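Local atomic coordinates of alpha-1,2-mannosyltransferase (Ktr4), putative (Neosartorya fumigata, PDB entry 7BOP), a protein that is probably a fungal mannosyltransferase with a GT-A type fold, in complex here with GDP and manganese. Residues Asp289-Glu294 with Pro318-Gly323. Numbering follows the deposited sequence.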
loop_
_atom_site.group_PDB
_atom_site.type_symbol
_atom_site.label_atom_id
_atom_site.label_comp_id
_atom_site.label_asym_id
_atom_site.label_seq_id
_atom_site.Cartn_x
_atom_site.Cartn_y
_atom_site.Cartn_z
ATOM N N ASP A 289 4.405 8.500 11.096
ATOM C CA ASP A 289 4.642 9.926 11.328
ATOM C C ASP A 289 4.745 10.762 10.049
ATOM O O ASP A 289 4.577 11.972 10.115
ATOM C CB ASP A 289 5.868 10.153 12.211
ATOM C CG ASP A 289 5.675 9.619 13.624
ATOM O OD1 ASP A 289 4.525 9.467 14.074
ATOM O OD2 ASP A 289 6.690 9.349 14.274
ATOM N N PHE A 290 5.003 10.139 8.896
ATOM C CA PHE A 290 4.867 10.863 7.628
ATOM C C PHE A 290 3.422 11.280 7.411
ATOM O O PHE A 290 3.141 12.444 7.173
ATOM C CB PHE A 290 5.320 10.033 6.423
ATOM C CG PHE A 290 4.944 10.657 5.117
ATOM C CD1 PHE A 290 5.589 11.815 4.687
ATOM C CD2 PHE A 290 3.909 10.131 4.346
ATOM C CE1 PHE A 290 5.222 12.428 3.493
ATOM C CE2 PHE A 290 3.538 10.735 3.154
ATOM C CZ PHE A 290 4.201 11.880 2.725
ATOM N N PHE A 291 2.513 10.317 7.511
ATOM C CA PHE A 291 1.100 10.545 7.250
ATOM C C PHE A 291 0.456 11.436 8.307
ATOM O O PHE A 291 -0.449 12.208 7.997
ATOM C CB PHE A 291 0.353 9.211 7.125
ATOM C CG PHE A 291 0.836 8.359 5.985
ATOM C CD1 PHE A 291 0.469 8.662 4.672
ATOM C CD2 PHE A 291 1.681 7.275 6.208
ATOM C CE1 PHE A 291 0.921 7.885 3.605
ATOM C CE2 PHE A 291 2.147 6.500 5.147
ATOM C CZ PHE A 291 1.762 6.808 3.837
ATOM N N ARG A 292 0.937 11.337 9.548
ATOM C CA ARG A 292 0.517 12.246 10.626
ATOM C C ARG A 292 1.043 13.659 10.455
ATOM O O ARG A 292 0.544 14.562 11.097
ATOM C CB ARG A 292 0.984 11.735 11.994
ATOM C CG ARG A 292 0.299 10.481 12.469
ATOM C CD ARG A 292 1.140 9.812 13.538
ATOM N NE ARG A 292 0.481 8.622 14.053
ATOM C CZ ARG A 292 1.098 7.609 14.658
ATOM N NH1 ARG A 292 2.417 7.609 14.839
ATOM N NH2 ARG A 292 0.386 6.574 15.084
ATOM N N GLY A 293 2.068 13.841 9.629
ATOM C CA GLY A 293 2.701 15.130 9.432
ATOM C C GLY A 293 1.798 16.196 8.845
ATOM O O GLY A 293 0.728 15.904 8.284
ATOM N N GLU A 294 2.246 17.440 8.985
ATOM C CA GLU A 294 1.491 18.605 8.545
ATOM C C GLU A 294 1.088 18.501 7.079
ATOM O O GLU A 294 -0.066 18.705 6.738
ATOM C CB GLU A 294 2.321 19.886 8.734
ATOM C CG GLU A 294 1.570 21.167 8.389
ATOM C CD GLU A 294 2.432 22.429 8.449
ATOM O OE1 GLU A 294 3.516 22.413 9.071
ATOM O OE2 GLU A 294 2.020 23.445 7.848
ATOM N N PRO A 318 -3.595 5.624 -4.929
ATOM C CA PRO A 318 -3.205 6.875 -5.592
ATOM C C PRO A 318 -3.028 8.050 -4.619
ATOM O O PRO A 318 -2.105 8.829 -4.786
ATOM C CB PRO A 318 -4.344 7.127 -6.597
ATOM C CG PRO A 318 -5.449 6.232 -6.197
ATOM C CD PRO A 318 -4.815 5.055 -5.531
ATOM N N VAL A 319 -3.873 8.145 -3.600
ATOM C CA VAL A 319 -3.758 9.216 -2.602
ATOM C C VAL A 319 -2.443 9.136 -1.800
ATOM O O VAL A 319 -1.737 10.144 -1.656
ATOM C CB VAL A 319 -5.007 9.271 -1.686
ATOM C CG1 VAL A 319 -4.802 10.243 -0.526
ATOM C CG2 VAL A 319 -6.239 9.674 -2.498
ATOM N N HIS A 320 -2.105 7.955 -1.293
ATOM C CA HIS A 320 -0.773 7.737 -0.689
ATOM C C HIS A 320 0.362 8.055 -1.647
ATOM O O HIS A 320 1.332 8.732 -1.273
ATOM C CB HIS A 320 -0.627 6.294 -0.203
ATOM C CG HIS A 320 -1.409 6.000 1.038
ATOM N ND1 HIS A 320 -1.330 4.792 1.693
ATOM C CD2 HIS A 320 -2.269 6.762 1.754
ATOM C CE1 HIS A 320 -2.123 4.812 2.748
ATOM N NE2 HIS A 320 -2.708 5.996 2.808
ATOM N N SER A 321 0.241 7.560 -2.883
ATOM C CA SER A 321 1.297 7.714 -3.876
ATOM C C SER A 321 1.546 9.165 -4.237
ATOM O O SER A 321 2.702 9.592 -4.339
ATOM C CB SER A 321 0.967 6.914 -5.136
ATOM O OG SER A 321 0.789 5.543 -4.819
ATOM N N ILE A 322 0.468 9.920 -4.432
ATOM C CA ILE A 322 0.587 11.355 -4.708
ATOM C C ILE A 322 1.171 12.080 -3.482
ATOM O O ILE A 322 2.068 12.912 -3.618
ATOM C CB ILE A 322 -0.763 11.966 -5.124
ATOM C CG1 ILE A 322 -1.154 11.483 -6.532
ATOM C CG2 ILE A 322 -0.697 13.479 -5.111
ATOM C CD1 ILE A 322 -2.614 11.673 -6.863
ATOM N N GLY A 323 0.660 11.765 -2.297
ATOM C CA GLY A 323 1.175 12.374 -1.068
ATOM C C GLY A 323 2.665 12.154 -0.871
ATOM O O GLY A 323 3.402 13.096 -0.560
#
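Phe291 meets His320 through CE1, which sits over one face of the imidazole, offset toward the rim, 3.9 Å from His320 CD2. The two ring planes are inclined at 41° with centroids 4.8 Å apart, an oblique pairing, while the side chains as a whole cross at about a right angle. One turn further along helix 316-327, Gly323 takes the neighbouring ring. There the edge of Phe290 points at the backbone, with Gly323 O near the ring plane and 3.6 Å from Phe290 CZ. Phe290 reaches this carbonyl because its CG is anti to the backbone N (chi1 169°), and its CD2 then rests 3.7 Å above the centre of the Phe291 ring. In this GT-A type fold the contact packs the short helix 288-292, which directly follows sheet strand 284-287, against helix 316-327. Glu284 of that strand and Asn174 of helix 165-177 fix the imidazole between them: His320 ND1 is hydrogen-bonded to Glu284 OE1, and NE2 to Asn174 O, so both ring nitrogens are satisfied and the face offered to Phe291 is held in orientation. Tyr296 of helix 294-306 packs edge-to-face with Phe291 and also touches His320. Beyond Phe290 lie Leu324 and Phe327, farther along helix 316-327.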